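Local coordinates for uncharacterized protein MG376 homolog (Mycoplasma pneumoniae, PDB 2HQL), which binds single-stranded DNA as a small OB-fold protein, though its precise role in the cell is not established, at residues R77-R82 with K88-I93; E61-K66 with V94-P99. All coordinates share one frame; numbering follows the deposited sequence.

Contact 1. Residues R77-R82 with K88-I93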
# COMPACT_ATOMS: atom_id res chain seq x y z
N ARG A 77 -2.15 -5.80 0.93
CA ARG A 77 -2.37 -6.75 2.02
C ARG A 77 -1.38 -6.47 3.15
O ARG A 77 -0.49 -5.64 3.01
CB ARG A 77 -2.12 -8.19 1.54
CG ARG A 77 -2.85 -8.59 0.28
CD ARG A 77 -4.34 -8.45 0.46
NE ARG A 77 -5.08 -9.22 -0.53
CZ ARG A 77 -6.40 -9.24 -0.62
NH1 ARG A 77 -7.13 -8.53 0.23
NH2 ARG A 77 -7.00 -9.98 -1.54
N THR A 78 -1.54 -7.18 4.26
CA THR A 78 -0.65 -7.04 5.40
C THR A 78 -0.62 -8.34 6.18
O THR A 78 -1.49 -9.19 6.01
CB THR A 78 -1.11 -5.94 6.40
OG1 THR A 78 -2.33 -6.36 7.03
CG2 THR A 78 -1.32 -4.60 5.70
N TYR A 79 0.41 -8.50 7.01
CA TYR A 79 0.52 -9.66 7.89
C TYR A 79 1.12 -9.11 9.18
O TYR A 79 1.69 -8.02 9.18
CB TYR A 79 1.41 -10.78 7.30
CG TYR A 79 2.89 -10.47 7.19
CD1 TYR A 79 3.41 -9.83 6.07
CD2 TYR A 79 3.78 -10.86 8.20
CE1 TYR A 79 4.77 -9.58 5.96
CE2 TYR A 79 5.15 -10.62 8.09
CZ TYR A 79 5.63 -9.98 6.97
OH TYR A 79 6.99 -9.74 6.85
N LEU A 80 0.98 -9.85 10.27
CA LEU A 80 1.50 -9.37 11.54
C LEU A 80 2.94 -9.75 11.88
O LEU A 80 3.37 -10.89 11.72
CB LEU A 80 0.62 -9.84 12.69
CG LEU A 80 1.09 -9.47 14.09
CD1 LEU A 80 0.90 -7.98 14.33
CD2 LEU A 80 0.31 -10.30 15.11
N GLU A 81 3.68 -8.75 12.34
CA GLU A 81 5.05 -8.92 12.79
C GLU A 81 4.80 -9.08 14.30
O GLU A 81 4.83 -8.11 15.05
CB GLU A 81 5.84 -7.65 12.50
CG GLU A 81 7.31 -7.74 12.86
CD GLU A 81 8.10 -8.50 11.81
OE1 GLU A 81 7.49 -9.28 11.05
OE2 GLU A 81 9.34 -8.31 11.74
N ARG A 82 4.53 -10.31 14.73
CA ARG A 82 4.23 -10.60 16.13
C ARG A 82 5.14 -9.98 17.17
O ARG A 82 4.75 -9.86 18.34
CB ARG A 82 4.17 -12.10 16.37
CG ARG A 82 3.26 -12.88 15.44
CD ARG A 82 3.10 -14.27 15.98
NE ARG A 82 2.67 -15.25 14.99
CZ ARG A 82 2.50 -16.54 15.27
NH1 ARG A 82 2.72 -16.98 16.50
NH2 ARG A 82 2.12 -17.38 14.32
N LYS A 88 2.95 -5.56 8.80
CA LYS A 88 3.75 -5.29 7.61
C LYS A 88 2.87 -5.29 6.37
O LYS A 88 1.84 -5.94 6.34
CB LYS A 88 4.86 -6.35 7.49
CG LYS A 88 5.80 -6.43 8.70
CD LYS A 88 6.79 -5.28 8.71
CE LYS A 88 7.48 -5.10 10.06
NZ LYS A 88 8.31 -3.85 10.12
N THR A 89 3.29 -4.55 5.35
CA THR A 89 2.54 -4.45 4.09
C THR A 89 3.17 -5.19 2.89
O THR A 89 4.39 -5.15 2.68
CB THR A 89 2.35 -2.98 3.70
OG1 THR A 89 1.47 -2.36 4.63
CG2 THR A 89 1.78 -2.85 2.31
N THR A 90 2.32 -5.86 2.11
CA THR A 90 2.74 -6.57 0.90
C THR A 90 1.69 -6.33 -0.17
O THR A 90 0.52 -6.10 0.14
CB THR A 90 2.85 -8.12 1.11
OG1 THR A 90 1.56 -8.65 1.46
CG2 THR A 90 3.85 -8.45 2.19
N ILE A 91 2.09 -6.38 -1.44
CA ILE A 91 1.13 -6.19 -2.51
C ILE A 91 0.91 -7.47 -3.29
O ILE A 91 1.85 -8.01 -3.86
CB ILE A 91 1.56 -5.11 -3.54
CG1 ILE A 91 1.91 -3.80 -2.83
CG2 ILE A 91 0.43 -4.89 -4.55
CD1 ILE A 91 3.32 -3.76 -2.26
N GLU A 92 -0.34 -7.93 -3.29
CA GLU A 92 -0.74 -9.13 -4.02
C GLU A 92 -0.92 -8.72 -5.47
O GLU A 92 -1.86 -8.00 -5.82
CB GLU A 92 -2.07 -9.64 -3.46
CG GLU A 92 -2.48 -10.99 -4.00
CD GLU A 92 -3.88 -11.34 -3.62
OE1 GLU A 92 -4.36 -10.77 -2.62
OE2 GLU A 92 -4.51 -12.19 -4.30
N ILE A 93 -0.01 -9.17 -6.32
CA ILE A 93 -0.06 -8.83 -7.73
C ILE A 93 -1.28 -9.41 -8.44
O ILE A 93 -1.59 -10.59 -8.32
CB ILE A 93 1.23 -9.30 -8.43
CG1 ILE A 93 2.42 -8.48 -7.91
CG2 ILE A 93 1.08 -9.21 -9.95
CD1 ILE A 93 3.77 -9.02 -8.33
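R77 and E92 form a salt bridge across the antiparallel hairpin that joins the last two strands of this OB fold, 69-81 and 86-96. The arginine grips side-on: NE lies 2.7 Å and NH2 3.0 Å from the same oxygen, OE1 of E92, which is nearly in the guanidinium plane. Two N-H donors on one oxygen hold the carboxylate 22° from coplanar with the guanidinium. R77 bends at chi2 (-59°) while E92 runs extended beyond CG, and the two chains meet above the face that also carries Y79, T90 and K88. There K88 lays CB over one face of the Y79 ring in a CH-pi contact, 3.9 Å from CB to the ring centroid and offset toward the rim, while T90 CG2 meets the ring edge. The methylene chain of K88 continues to E81, with CE 3.9 Å from CG of E81.

R77 and T90 form a hydrogen-bonded pair, which puts E92, two residues farther along, within reach of the bent arginine. Y79 and K88 form another, in which the bond from K88 N to Y79 O is weak. Between them the non-hydrogen-bonded pair T78 and T89 turns to the other face; T78 OG1 hydrogen-bonds D46 OD1 of the second subunit, and T89 packs on T89 there. Y51 of strand 42-53 flanks R77, T90 and E92. At the R77 end, T90 O accepts from R77 N at 2.8 Å.

Contact 2. Residues E61-K66 with V94-P99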
# COMPACT_ATOMS: atom_id res chain seq x y z
N GLU A 61 8.61 -14.43 -12.06
CA GLU A 61 9.98 -14.92 -12.04
C GLU A 61 10.66 -14.74 -13.40
O GLU A 61 11.86 -14.48 -13.47
CB GLU A 61 9.99 -16.39 -11.63
CG GLU A 61 11.33 -17.06 -11.80
CD GLU A 61 11.30 -18.51 -11.37
OE1 GLU A 61 10.41 -19.25 -11.83
OE2 GLU A 61 12.18 -18.89 -10.57
N LYS A 62 9.88 -14.87 -14.47
CA LYS A 62 10.41 -14.69 -15.82
C LYS A 62 10.64 -13.21 -16.10
O LYS A 62 11.72 -12.82 -16.56
CB LYS A 62 9.44 -15.30 -16.84
CG LYS A 62 9.39 -16.82 -16.77
CD LYS A 62 8.39 -17.44 -17.74
CE LYS A 62 8.55 -18.95 -17.77
NZ LYS A 62 7.48 -19.62 -18.54
N HIS A 63 9.64 -12.38 -15.83
CA HIS A 63 9.77 -10.94 -16.03
C HIS A 63 10.95 -10.49 -15.18
O HIS A 63 11.60 -9.49 -15.48
CB HIS A 63 8.50 -10.22 -15.55
CG HIS A 63 8.59 -8.73 -15.61
ND1 HIS A 63 9.59 -8.02 -15.00
CD2 HIS A 63 7.78 -7.81 -16.21
CE1 HIS A 63 9.41 -6.72 -15.21
NE2 HIS A 63 8.32 -6.57 -15.94
N THR A 64 11.21 -11.24 -14.13
CA THR A 64 12.32 -10.95 -13.23
C THR A 64 13.67 -11.29 -13.88
O THR A 64 14.66 -10.56 -13.72
CB THR A 64 12.15 -11.74 -11.91
OG1 THR A 64 11.43 -10.93 -10.97
CG2 THR A 64 13.48 -12.18 -11.35
N LYS A 65 13.74 -12.39 -14.62
CA LYS A 65 14.99 -12.75 -15.25
C LYS A 65 15.13 -12.12 -16.62
O LYS A 65 15.94 -12.57 -17.44
CB LYS A 65 15.12 -14.28 -15.33
CG LYS A 65 15.32 -14.92 -13.98
CD LYS A 65 15.52 -16.41 -14.07
CE LYS A 65 15.69 -17.03 -12.68
NZ LYS A 65 15.94 -18.51 -12.70
N LYS A 66 14.36 -11.06 -16.87
CA LYS A 66 14.38 -10.37 -18.16
C LYS A 66 14.43 -8.84 -18.07
O LYS A 66 15.06 -8.19 -18.91
CB LYS A 66 13.16 -10.80 -18.97
CG LYS A 66 13.10 -10.28 -20.38
CD LYS A 66 11.84 -10.79 -21.03
CE LYS A 66 11.63 -10.18 -22.38
NZ LYS A 66 10.34 -10.66 -22.95
N VAL A 94 -1.98 -8.54 -9.17
CA VAL A 94 -3.16 -8.94 -9.93
C VAL A 94 -2.79 -8.88 -11.39
O VAL A 94 -3.21 -9.72 -12.19
CB VAL A 94 -4.35 -7.97 -9.68
CG1 VAL A 94 -5.41 -8.17 -10.74
CG2 VAL A 94 -4.96 -8.22 -8.31
N LYS A 95 -1.97 -7.89 -11.75
CA LYS A 95 -1.58 -7.73 -13.13
C LYS A 95 -0.18 -7.13 -13.34
O LYS A 95 0.22 -6.19 -12.65
CB LYS A 95 -2.64 -6.88 -13.84
CG LYS A 95 -2.53 -6.87 -15.34
CD LYS A 95 -3.72 -6.17 -15.97
CE LYS A 95 -3.60 -6.20 -17.48
NZ LYS A 95 -2.33 -5.55 -17.92
N ILE A 96 0.55 -7.68 -14.29
CA ILE A 96 1.88 -7.19 -14.63
C ILE A 96 1.76 -6.48 -15.96
O ILE A 96 1.11 -6.97 -16.89
CB ILE A 96 2.91 -8.33 -14.78
CG1 ILE A 96 3.07 -9.08 -13.46
CG2 ILE A 96 4.25 -7.75 -15.21
CD1 ILE A 96 4.07 -10.20 -13.53
N PHE A 97 2.40 -5.32 -16.07
CA PHE A 97 2.33 -4.55 -17.31
C PHE A 97 3.60 -4.69 -18.16
O PHE A 97 4.66 -5.12 -17.67
CB PHE A 97 2.09 -3.07 -17.00
CG PHE A 97 0.81 -2.80 -16.23
CD1 PHE A 97 -0.43 -3.05 -16.81
CD2 PHE A 97 0.86 -2.28 -14.94
CE1 PHE A 97 -1.61 -2.79 -16.12
CE2 PHE A 97 -0.32 -2.01 -14.24
CZ PHE A 97 -1.56 -2.26 -14.83
N ASN A 98 3.47 -4.35 -19.44
CA ASN A 98 4.59 -4.40 -20.36
C ASN A 98 5.49 -3.21 -20.04
O ASN A 98 5.05 -2.06 -20.09
CB ASN A 98 4.10 -4.31 -21.81
CG ASN A 98 5.21 -3.96 -22.79
OD1 ASN A 98 6.34 -4.41 -22.64
ND2 ASN A 98 4.87 -3.18 -23.81
N PRO A 99 6.76 -3.47 -19.68
CA PRO A 99 7.70 -2.40 -19.35
C PRO A 99 7.88 -1.36 -20.46
O PRO A 99 8.70 -0.43 -20.34
CB PRO A 99 8.99 -3.15 -19.02
CG PRO A 99 8.87 -4.39 -19.84
CD PRO A 99 7.44 -4.78 -19.65
O HOH W 1 6.97 -3.55 -16.14
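H63 holds CG anti to its backbone N (chi1 175°), which swings the imidazole out from the last turn of helix 54-64 toward the end of strand 86-96. I96 answers with chi1 at -62°, placing CG1 beside its own backbone N and leaving CG2 to meet the ring. The closest touch is between H63 CD2 and I96 CG2, 3.7 Å apart and oblique to the ring, the two side chains running past each other and pointing opposite ways. Farther along, P99 CD lies 4.2 Å from H63 NE2, also obliquely, so the proline approaches the NE2 side of the ring; F97 O lies at the ring edge, near its plane.

A water links the polar groups here: it donates to F97 O at 3.2 Å and makes a weak bond to H63 NE2 at 3.3 Å. Around this site I70 and I17 pack on H63, and the ring of Y67 meets its imidazole. Contact between the OB-fold helix and the chain at and beyond the end of strand 86-96 therefore rests on van der Waals packing of a buried imidazole against I96 and P99. Its polar link, from ring to F97 backbone, is indirect and runs through one water.

In the fold
Both contacts use strand 86-96, at successive places along it, and their centres lie about 21 Å apart on opposite sides of the chain's centre. Contact 1 pairs that strand with its sheet neighbour, 69-81, near the surface, through backbone bonds of uneven quality, an ionic bridge and aliphatic-aromatic packing; several of its side chains, on both faces, meet the second subunit. Contact 2 is partly buried, much smaller (128 against 487 Å²) and adds helix packing and a water to a stretch still bonded to strand 69-81. No other subunit touches its segments. Strand 86-96 meets helix 54-64 at more than one point, through I93 as well as I96.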